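Conserved hypothetical protein (Agrobacterium tumefaciens, PDB 2FEX) is of unknown function but belongs to the DJ-1/PfpI family, whose diverse members include proteases and chaperones. Local coordinates at residues D11-P17 with P70-S74; V33-G39 with P52-D57; L113-T119 with D147-A153. All blocks are in the same frame, centred on the assembly; numbering follows the deposited sequence.

The contacts are spread about one mixed sheet of a DJ-1-like domain: contact 2 at one edge, contact 3 near the other, contact 1 in loops that follow two central strands, 3-7 and 66-69. Contact 1 is buried and mostly backbone chemistry, with one glutamate reaching a glycine amide. Contact 2 is partly buried: strand 31-36 pairs in parallel with the edge strand 54-55, an exposed aspartate bonds the start of the pair and a tyrosine packs on a proline at its end. Contact 3, buried again, lies on the opposite side of the chain's centre from both others. There a loop runs alongside strand 150-153, held by side-chain acceptors, a water and aliphatic packing rather than strand pairing.

Contact 1. Residues D11-P17 with P70-S74; sequences DFADWEP and PGGLS
Asp-11 opens the segment with a positive phi (65/33), and its carbonyl accepts the amide of Leu-73: Asp-11 O to Leu-73 N is 2.9 Å. Its CB packs 3.6 Å from Leu-73 CB. Phe-12 follows in extended conformation (-67/150), bridged to Gly-72 with the two CA atoms 4.0 Å apart. So close an approach suits glycine: a CB on Gly-72 would strike Asp-11 O and Phe-12 CA, and its phi/psi of 143/-170 would also jam that CB against the preceding carbonyl. The Phe-12 ring, chi1 near +73° (p), leads away from the 70-74 loop, leaving CB 4.4 Å from Pro-70 CG. Ala-13 N completes the bridge by donating to Gly-71 O at 2.9 Å; its CB points toward 70-74 and comes no nearer than 3.7 Å, to Gly-71 O. These are loops following strands 3-7 and 66-69 of a Rossmann-like DJ-1/PfpI domain, and Glu-16 touches Cys-101 of a probable nucleophile elbow; a glutamate neighbours the reactive cysteine in DJ-1 relatives too. Ala-13 to Glu-16 form a type I turn, with Glu-16 N bonded to Ala-13 O at 3.0 Å. Within it Asp-14 points its CB away, and its carboxylate hydrogen-bonds Ser-44 OG and Gly-46 N, while Trp-15 meets Phe-183 of the second subunit edge-to-face. Glu-16 then turns back, chi1 m and chi2 t, so that OE1 accepts Gly-71 N at 2.8 Å; a CB on Gly-71 would collide with this carboxylate. Pro-17 lays its CD 3.9 Å from Pro-70 CB, ring against ring beside Ile-6.

Contact 2. Residues V33-G39 with P52-D57; sequences VHATPDG and PDTSYD
Tyr-56 sets one ring face against Pro-37, whose CA stands 3.8 Å from the ring centroid and 12° off its normal, a CH-pi contact; Pro-37 CG also lies 3.6 Å from Tyr-56 CZ. Tyr-56 has chi1 m, and its OH hydrogen-bonds Leu-8 O. The packing closes the end of a parallel pair at the edge of the Rossmann-like sheet, where strand 54-55 lies beside strand 31-36. Ala-35 is paired with Thr-54 (CA-CA 4.8 Å) and Thr-36 with Ser-55 (5.1 Å). Ala-35 and Thr-54 share one face, and the small alanine methyl leaves room for Tyr-56, with Ala-35 CB 3.9 Å from Tyr-56 CD1. His-34 O receives both Asp-53 N (2.8 Å) and Thr-54 N (3.2 Å); Thr-36 N then donates to Thr-54 O at 3.2 Å, and Tyr-56 N makes a weak bond to Thr-36 O at 3.0 Å. Before the pairing starts, Pro-52, with no amide hydrogen to offer, sets its CB 3.4 Å from His-34 O. After Thr-36 the chain turns through Pro-37 and Asp-38, closed by Gly-39 N to Thr-36 O at 3.2 Å; the Gly-39 phi/psi of 81/-1 calls for glycine, and its CA lies 3.7 Å from that of Ser-55. At the other end Asp-53, chi1 m, accepts His-34 N on OD2 at 2.8 Å, and a water 2.7 Å from Asp-53 OD2 reaches His-34 ND1 at 2.8 Å.

Contact 3. Residues L113-T119 with D147-A153; sequences LNDVAHT and DGGVVTA
Segment 113-119 is an irregular loop that becomes extended from Val-116 to Thr-119, while 147-153 passes through a type I' beta turn, Asp-147 to Val-150, into strand 150-153. CA atoms lie nearest at Ala-117 and Asp-147 (5.5 Å) and at Thr-119 and Thr-152 (5.6 Å). Gly-148 (58/28) and Gly-149 (78/18) take the positive phi angles the turn requires, and a CB on Gly-148 would also clash with Val-116 CG1. The turn is closed by Asp-147 N to Val-150 O and Val-150 N to Asp-147 O, both 3.0 Å. It belongs to the beta-hairpin joining strands 145-147 and 150-153 at the antiparallel edge of the otherwise parallel Rossmann-like sheet, and the loop after helix 102-109 lies over it. Side chains supply the acceptors for that loop. Asp-147, chi1 t, offers OD2 to Ala-117 N at 2.9 Å, and Thr-152, chi1 p, offers OG1 to Thr-119 N at 2.8 Å. A water sits between loop and strand, its O within hydrogen-bonding distance of Ala-117 O (2.8 Å), Val-150 O (2.9 Å) and Thr-152 OG1 (2.8 Å). Branched aliphatic groups pack together: Leu-113 CD2 reaches Val-150 CG1 at 3.6 Å, and Val-116 CG2 sits 4.1 Å from Val-150 CB. His-118, chi1 p, donates from ND1 to Val-116 O at 2.8 Å, while its NE2 bonds to Tyr-132 OH.

Contact 1. Residues D11-P17 with P70-S74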
loop_
_atom_site.group_PDB
_atom_site.type_symbol
_atom_site.label_atom_id
_atom_site.label_comp_id
_atom_site.label_asym_id
_atom_site.label_seq_id
_atom_site.Cartn_x
_atom_site.Cartn_y
_atom_site.Cartn_z
ATOM N N ASP A 11 -1.924 11.768 7.173
ATOM C CA ASP A 11 -1.526 10.562 7.922
ATOM C C ASP A 11 -2.398 9.372 7.536
ATOM O O ASP A 11 -2.594 8.456 8.320
ATOM C CB ASP A 11 -1.609 10.818 9.447
ATOM C CG ASP A 11 -0.620 11.851 9.904
ATOM O OD1 ASP A 11 0.553 11.763 9.499
ATOM O OD2 ASP A 11 -1.052 12.721 10.643
ATOM N N PHE A 12 -2.844 9.310 6.265
ATOM C CA PHE A 12 -3.593 8.099 5.837
ATOM C C PHE A 12 -2.674 6.873 5.821
ATOM O O PHE A 12 -1.434 6.993 5.615
ATOM C CB PHE A 12 -4.303 8.266 4.470
ATOM C CG PHE A 12 -3.384 8.267 3.257
ATOM C CD1 PHE A 12 -3.149 7.040 2.550
ATOM C CD2 PHE A 12 -2.853 9.486 2.761
ATOM C CE1 PHE A 12 -2.334 7.033 1.327
ATOM C CE2 PHE A 12 -2.058 9.497 1.567
ATOM C CZ PHE A 12 -1.801 8.253 0.891
ATOM N N ALA A 13 -3.295 5.707 6.072
ATOM C CA ALA A 13 -2.542 4.445 6.149
ATOM C C ALA A 13 -2.224 3.981 4.711
ATOM O O ALA A 13 -3.100 3.539 3.967
ATOM C CB ALA A 13 -3.393 3.376 6.902
ATOM N N ASP A 14 -0.947 4.075 4.328
ATOM C CA ASP A 14 -0.557 3.811 2.912
ATOM C C ASP A 14 -1.034 2.458 2.432
ATOM O O ASP A 14 -1.383 2.310 1.256
ATOM C CB ASP A 14 0.966 3.809 2.728
ATOM C CG ASP A 14 1.626 5.098 3.221
ATOM O OD1 ASP A 14 2.449 5.667 2.433
ATOM O OD2 ASP A 14 1.376 5.510 4.370
ATOM N N TRP A 15 -1.005 1.442 3.321
ATOM C CA TRP A 15 -1.261 0.058 2.849
ATOM C C TRP A 15 -2.774 -0.231 2.680
ATOM O O TRP A 15 -3.141 -1.310 2.203
ATOM C CB TRP A 15 -0.679 -0.956 3.838
ATOM C CG TRP A 15 -1.382 -1.014 5.149
ATOM C CD1 TRP A 15 -2.402 -1.879 5.493
ATOM C CD2 TRP A 15 -1.089 -0.241 6.306
ATOM N NE1 TRP A 15 -2.796 -1.641 6.812
ATOM C CE2 TRP A 15 -2.016 -0.641 7.330
ATOM C CE3 TRP A 15 -0.185 0.787 6.587
ATOM C CZ2 TRP A 15 -2.030 -0.040 8.595
ATOM C CZ3 TRP A 15 -0.206 1.392 7.863
ATOM C CH2 TRP A 15 -1.105 0.942 8.860
ATOM N N GLU A 16 -3.655 0.709 3.074
ATOM C CA GLU A 16 -5.061 0.372 3.172
ATOM C C GLU A 16 -5.839 0.534 1.855
ATOM O O GLU A 16 -6.710 -0.291 1.577
ATOM C CB GLU A 16 -5.706 1.126 4.361
ATOM C CG GLU A 16 -5.108 0.510 5.656
ATOM C CD GLU A 16 -5.630 1.059 6.988
ATOM O OE1 GLU A 16 -6.454 1.962 6.969
ATOM O OE2 GLU A 16 -5.189 0.527 8.056
ATOM N N PRO A 17 -5.569 1.601 1.076
ATOM C CA PRO A 17 -6.284 1.707 -0.200
ATOM C C PRO A 17 -5.430 1.323 -1.394
ATOM O O PRO A 17 -5.877 1.459 -2.541
ATOM C CB PRO A 17 -6.605 3.206 -0.246
ATOM C CG PRO A 17 -5.368 3.849 0.294
ATOM C CD PRO A 17 -4.822 2.844 1.386
ATOM N N PRO A 70 -9.855 5.153 3.526
ATOM C CA PRO A 70 -8.795 4.452 4.270
ATOM C C PRO A 70 -8.669 5.009 5.707
ATOM O O PRO A 70 -9.044 6.191 5.996
ATOM C CB PRO A 70 -7.474 4.802 3.520
ATOM C CG PRO A 70 -7.838 6.182 2.828
ATOM C CD PRO A 70 -9.347 6.042 2.461
ATOM N N GLY A 71 -8.111 4.209 6.605
ATOM C CA GLY A 71 -7.786 4.708 7.926
ATOM C C GLY A 71 -6.490 5.481 7.966
ATOM O O GLY A 71 -6.009 5.970 6.907
ATOM N N GLY A 72 -5.929 5.617 9.187
ATOM C CA GLY A 72 -4.753 6.480 9.324
ATOM C C GLY A 72 -4.864 7.192 10.657
ATOM O O GLY A 72 -5.731 6.812 11.478
ATOM N N LEU A 73 -3.989 8.174 10.881
ATOM C CA LEU A 73 -3.832 8.658 12.292
ATOM C C LEU A 73 -4.666 9.885 12.625
ATOM O O LEU A 73 -4.601 10.403 13.767
ATOM C CB LEU A 73 -2.378 9.028 12.519
ATOM C CG LEU A 73 -1.403 7.878 12.323
ATOM C CD1 LEU A 73 0.045 8.356 12.543
ATOM C CD2 LEU A 73 -1.693 6.635 13.207
ATOM N N SER A 74 -5.390 10.428 11.648
ATOM C CA SER A 74 -6.117 11.699 11.946
ATOM C C SER A 74 -7.105 11.563 13.100
ATOM O O SER A 74 -7.204 12.451 13.954
ATOM C CB SER A 74 -6.818 12.306 10.693
ATOM O OG SER A 74 -7.769 11.386 10.171
#

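Contact 2. Residues V33-G39 with P52-D57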
loop_
_atom_site.group_PDB
_atom_site.type_symbol
_atom_site.label_atom_id
_atom_site.label_comp_id
_atom_site.label_asym_id
_atom_site.label_seq_id
_atom_site.Cartn_x
_atom_site.Cartn_y
_atom_site.Cartn_z
ATOM N N VAL A 33 -10.669 8.581 -8.316
ATOM C CA VAL A 33 -10.618 9.991 -7.934
ATOM C C VAL A 33 -10.103 10.051 -6.490
ATOM O O VAL A 33 -10.761 9.567 -5.593
ATOM C CB VAL A 33 -12.033 10.610 -7.977
ATOM C CG1 VAL A 33 -12.024 12.094 -7.520
ATOM C CG2 VAL A 33 -12.614 10.444 -9.422
ATOM N N HIS A 34 -8.960 10.698 -6.274
ATOM C CA HIS A 34 -8.462 10.863 -4.922
ATOM C C HIS A 34 -8.888 12.254 -4.436
ATOM O O HIS A 34 -8.753 13.245 -5.172
ATOM C CB HIS A 34 -6.917 10.752 -4.863
ATOM C CG HIS A 34 -6.458 9.327 -4.903
ATOM N ND1 HIS A 34 -5.988 8.757 -6.066
ATOM C CD2 HIS A 34 -6.402 8.372 -3.945
ATOM C CE1 HIS A 34 -5.683 7.490 -5.826
ATOM N NE2 HIS A 34 -5.920 7.224 -4.548
ATOM N N ALA A 35 -9.355 12.296 -3.210
ATOM C CA ALA A 35 -9.813 13.556 -2.584
ATOM C C ALA A 35 -9.223 13.748 -1.194
ATOM O O ALA A 35 -8.899 12.777 -0.515
ATOM C CB ALA A 35 -11.386 13.550 -2.520
ATOM N N THR A 36 -9.057 15.007 -0.767
ATOM C CA THR A 36 -8.681 15.318 0.619
ATOM C C THR A 36 -9.760 16.312 1.112
ATOM O O THR A 36 -10.491 16.933 0.312
ATOM C CB THR A 36 -7.276 15.975 0.698
ATOM O OG1 THR A 36 -7.312 17.219 -0.099
ATOM C CG2 THR A 36 -6.170 15.018 0.162
ATOM N N PRO A 37 -9.850 16.507 2.437
ATOM C CA PRO A 37 -10.918 17.371 2.985
ATOM C C PRO A 37 -10.919 18.752 2.355
ATOM O O PRO A 37 -11.991 19.262 2.033
ATOM C CB PRO A 37 -10.581 17.408 4.492
ATOM C CG PRO A 37 -10.031 16.004 4.739
ATOM C CD PRO A 37 -9.097 15.783 3.503
ATOM N N ASP A 38 -9.750 19.356 2.160
ATOM C CA ASP A 38 -9.700 20.740 1.603
ATOM C C ASP A 38 -9.240 20.791 0.133
ATOM O O ASP A 38 -9.158 21.895 -0.458
ATOM C CB ASP A 38 -8.837 21.664 2.474
ATOM C CG ASP A 38 -7.347 21.303 2.495
ATOM O OD1 ASP A 38 -6.940 20.328 1.805
ATOM O OD2 ASP A 38 -6.611 21.982 3.275
ATOM N N GLY A 39 -9.010 19.615 -0.473
ATOM C CA GLY A 39 -8.583 19.558 -1.862
ATOM C C GLY A 39 -7.094 19.804 -2.062
ATOM O O GLY A 39 -6.611 19.783 -3.202
ATOM N N PRO A 52 -4.114 15.474 -4.321
ATOM C CA PRO A 52 -5.327 14.794 -4.758
ATOM C C PRO A 52 -5.920 15.435 -6.043
ATOM O O PRO A 52 -5.468 16.520 -6.505
ATOM C CB PRO A 52 -6.292 15.042 -3.599
ATOM C CG PRO A 52 -5.956 16.466 -3.184
ATOM C CD PRO A 52 -4.394 16.451 -3.236
ATOM N N ASP A 53 -6.947 14.792 -6.587
ATOM C CA ASP A 53 -7.705 15.360 -7.675
ATOM C C ASP A 53 -8.679 16.456 -7.254
ATOM O O ASP A 53 -8.901 17.407 -8.004
ATOM C CB ASP A 53 -8.521 14.246 -8.345
ATOM C CG ASP A 53 -7.618 13.140 -8.892
ATOM O OD1 ASP A 53 -6.818 13.477 -9.824
ATOM O OD2 ASP A 53 -7.675 12.013 -8.392
ATOM N N THR A 54 -9.275 16.285 -6.056
ATOM C CA THR A 54 -10.363 17.169 -5.681
ATOM C C THR A 54 -10.549 17.204 -4.162
ATOM O O THR A 54 -9.708 16.631 -3.419
ATOM C CB THR A 54 -11.654 16.680 -6.440
ATOM O OG1 THR A 54 -12.623 17.724 -6.427
ATOM C CG2 THR A 54 -12.184 15.397 -5.794
ATOM N N SER A 55 -11.598 17.924 -3.720
ATOM C CA SER A 55 -11.893 18.019 -2.294
ATOM C C SER A 55 -13.114 17.125 -2.016
ATOM O O SER A 55 -13.911 16.772 -2.912
ATOM C CB SER A 55 -12.309 19.477 -1.941
ATOM O OG SER A 55 -13.423 19.885 -2.758
ATOM N N TYR A 56 -13.325 16.844 -0.727
ATOM C CA TYR A 56 -14.491 16.035 -0.316
ATOM C C TYR A 56 -15.795 16.712 -0.779
ATOM O O TYR A 56 -16.723 16.023 -1.214
ATOM C CB TYR A 56 -14.555 15.925 1.197
ATOM C CG TYR A 56 -13.603 14.931 1.845
ATOM C CD1 TYR A 56 -12.469 14.451 1.163
ATOM C CD2 TYR A 56 -13.791 14.577 3.212
ATOM C CE1 TYR A 56 -11.579 13.553 1.829
ATOM C CE2 TYR A 56 -12.937 13.723 3.878
ATOM C CZ TYR A 56 -11.823 13.225 3.207
ATOM O OH TYR A 56 -10.970 12.373 3.833
ATOM N N ASP A 57 -15.858 18.053 -0.686
ATOM C CA ASP A 57 -17.124 18.711 -0.928
ATOM C C ASP A 57 -17.460 18.712 -2.434
ATOM O O ASP A 57 -18.601 18.992 -2.792
ATOM C CB ASP A 57 -17.072 20.136 -0.392
ATOM C CG ASP A 57 -15.927 20.922 -1.006
ATOM O OD1 ASP A 57 -14.760 20.724 -0.585
ATOM O OD2 ASP A 57 -16.177 21.682 -1.947
HETATM O O HOH W 1 -5.985 9.912 -8.588
#

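Contact 3. Residues L113-T119 with D147-A153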
loop_
_atom_site.group_PDB
_atom_site.type_symbol
_atom_site.label_atom_id
_atom_site.label_comp_id
_atom_site.label_asym_id
_atom_site.label_seq_id
_atom_site.Cartn_x
_atom_site.Cartn_y
_atom_site.Cartn_z
ATOM N N LEU A 113 -23.488 2.055 10.285
ATOM C CA LEU A 113 -23.301 0.637 10.667
ATOM C C LEU A 113 -24.431 0.120 11.577
ATOM O O LEU A 113 -24.346 -0.986 12.077
ATOM C CB LEU A 113 -21.944 0.429 11.352
ATOM C CG LEU A 113 -20.755 0.969 10.596
ATOM C CD1 LEU A 113 -19.413 0.645 11.320
ATOM C CD2 LEU A 113 -20.770 0.441 9.147
ATOM N N ASN A 114 -25.460 0.942 11.846
ATOM C CA ASN A 114 -26.473 0.538 12.859
ATOM C C ASN A 114 -27.311 -0.691 12.466
ATOM O O ASN A 114 -27.776 -1.435 13.348
ATOM C CB ASN A 114 -27.422 1.689 13.161
ATOM C CG ASN A 114 -26.763 2.839 13.948
ATOM O OD1 ASN A 114 -25.574 2.787 14.319
ATOM N ND2 ASN A 114 -27.549 3.936 14.161
ATOM N N ASP A 115 -27.523 -0.839 11.154
ATOM C CA ASP A 115 -28.490 -1.695 10.509
ATOM C C ASP A 115 -27.870 -2.746 9.561
ATOM O O ASP A 115 -28.599 -3.401 8.825
ATOM C CB ASP A 115 -29.398 -0.768 9.669
ATOM C CG ASP A 115 -28.606 0.074 8.605
ATOM O OD1 ASP A 115 -27.407 0.525 8.797
ATOM O OD2 ASP A 115 -29.223 0.307 7.531
ATOM N N VAL A 116 -26.541 -2.821 9.501
ATOM C CA VAL A 116 -25.870 -3.741 8.585
ATOM C C VAL A 116 -24.799 -4.519 9.301
ATOM O O VAL A 116 -24.189 -4.018 10.260
ATOM C CB VAL A 116 -25.229 -3.013 7.373
ATOM C CG1 VAL A 116 -26.360 -2.398 6.503
ATOM C CG2 VAL A 116 -24.215 -1.945 7.834
ATOM N N ALA A 117 -24.529 -5.717 8.792
ATOM C CA ALA A 117 -23.413 -6.517 9.293
ATOM C C ALA A 117 -22.124 -5.757 8.943
ATOM O O ALA A 117 -22.035 -5.127 7.873
ATOM C CB ALA A 117 -23.420 -7.918 8.669
ATOM N N HIS A 118 -21.150 -5.797 9.857
ATOM C CA HIS A 118 -19.895 -5.022 9.656
ATOM C C HIS A 118 -18.819 -5.554 10.603
ATOM O O HIS A 118 -19.089 -6.405 11.451
ATOM C CB HIS A 118 -20.138 -3.551 9.975
ATOM C CG HIS A 118 -20.607 -3.325 11.393
ATOM N ND1 HIS A 118 -21.942 -3.313 11.755
ATOM C CD2 HIS A 118 -19.899 -3.171 12.535
ATOM C CE1 HIS A 118 -22.037 -3.192 13.074
ATOM N NE2 HIS A 118 -20.809 -3.117 13.575
ATOM N N THR A 119 -17.593 -5.058 10.426
ATOM C CA THR A 119 -16.528 -5.368 11.345
ATOM C C THR A 119 -15.671 -4.085 11.477
ATOM O O THR A 119 -16.123 -2.970 11.118
ATOM C CB THR A 119 -15.707 -6.597 10.892
ATOM O OG1 THR A 119 -14.816 -7.040 11.941
ATOM C CG2 THR A 119 -14.930 -6.299 9.569
ATOM N N ASP A 147 -22.221 -5.790 3.569
ATOM C CA ASP A 147 -23.660 -5.956 3.782
ATOM C C ASP A 147 -24.363 -4.612 3.554
ATOM O O ASP A 147 -23.881 -3.553 3.983
ATOM C CB ASP A 147 -23.935 -6.420 5.212
ATOM C CG ASP A 147 -25.384 -6.858 5.422
ATOM O OD1 ASP A 147 -25.960 -7.532 4.516
ATOM O OD2 ASP A 147 -25.964 -6.513 6.460
ATOM N N GLY A 148 -25.519 -4.652 2.895
ATOM C CA GLY A 148 -26.339 -3.459 2.735
ATOM C C GLY A 148 -25.656 -2.289 2.041
ATOM O O GLY A 148 -26.038 -1.144 2.278
ATOM N N GLY A 149 -24.683 -2.587 1.180
ATOM C CA GLY A 149 -23.919 -1.528 0.461
ATOM C C GLY A 149 -22.856 -0.863 1.300
ATOM O O GLY A 149 -22.377 0.228 0.963
ATOM N N VAL A 150 -22.462 -1.504 2.402
ATOM C CA VAL A 150 -21.397 -0.976 3.238
ATOM C C VAL A 150 -20.347 -2.074 3.411
ATOM O O VAL A 150 -20.645 -3.212 3.810
ATOM C CB VAL A 150 -21.973 -0.590 4.650
ATOM C CG1 VAL A 150 -20.839 -0.154 5.629
ATOM C CG2 VAL A 150 -23.029 0.530 4.505
ATOM N N VAL A 151 -19.103 -1.731 3.116
ATOM C CA VAL A 151 -18.001 -2.659 3.294
ATOM C C VAL A 151 -17.113 -2.116 4.438
ATOM O O VAL A 151 -16.751 -0.926 4.464
ATOM C CB VAL A 151 -17.156 -2.766 2.004
ATOM C CG1 VAL A 151 -15.849 -3.575 2.277
ATOM C CG2 VAL A 151 -18.014 -3.499 0.902
ATOM N N THR A 152 -16.754 -2.984 5.373
ATOM C CA THR A 152 -15.888 -2.602 6.468
ATOM C C THR A 152 -14.784 -3.661 6.663
ATOM O O THR A 152 -14.935 -4.806 6.272
ATOM C CB THR A 152 -16.691 -2.399 7.794
ATOM O OG1 THR A 152 -17.509 -3.563 8.012
ATOM C CG2 THR A 152 -17.548 -1.084 7.702
ATOM N N ALA A 153 -13.672 -3.226 7.265
ATOM C CA ALA A 153 -12.535 -4.104 7.558
ATOM C C ALA A 153 -11.652 -3.488 8.601
ATOM O O ALA A 153 -11.657 -2.266 8.816
ATOM C CB ALA A 153 -11.717 -4.290 6.285
HETATM O O HOH W 2 -19.955 -3.713 6.570
#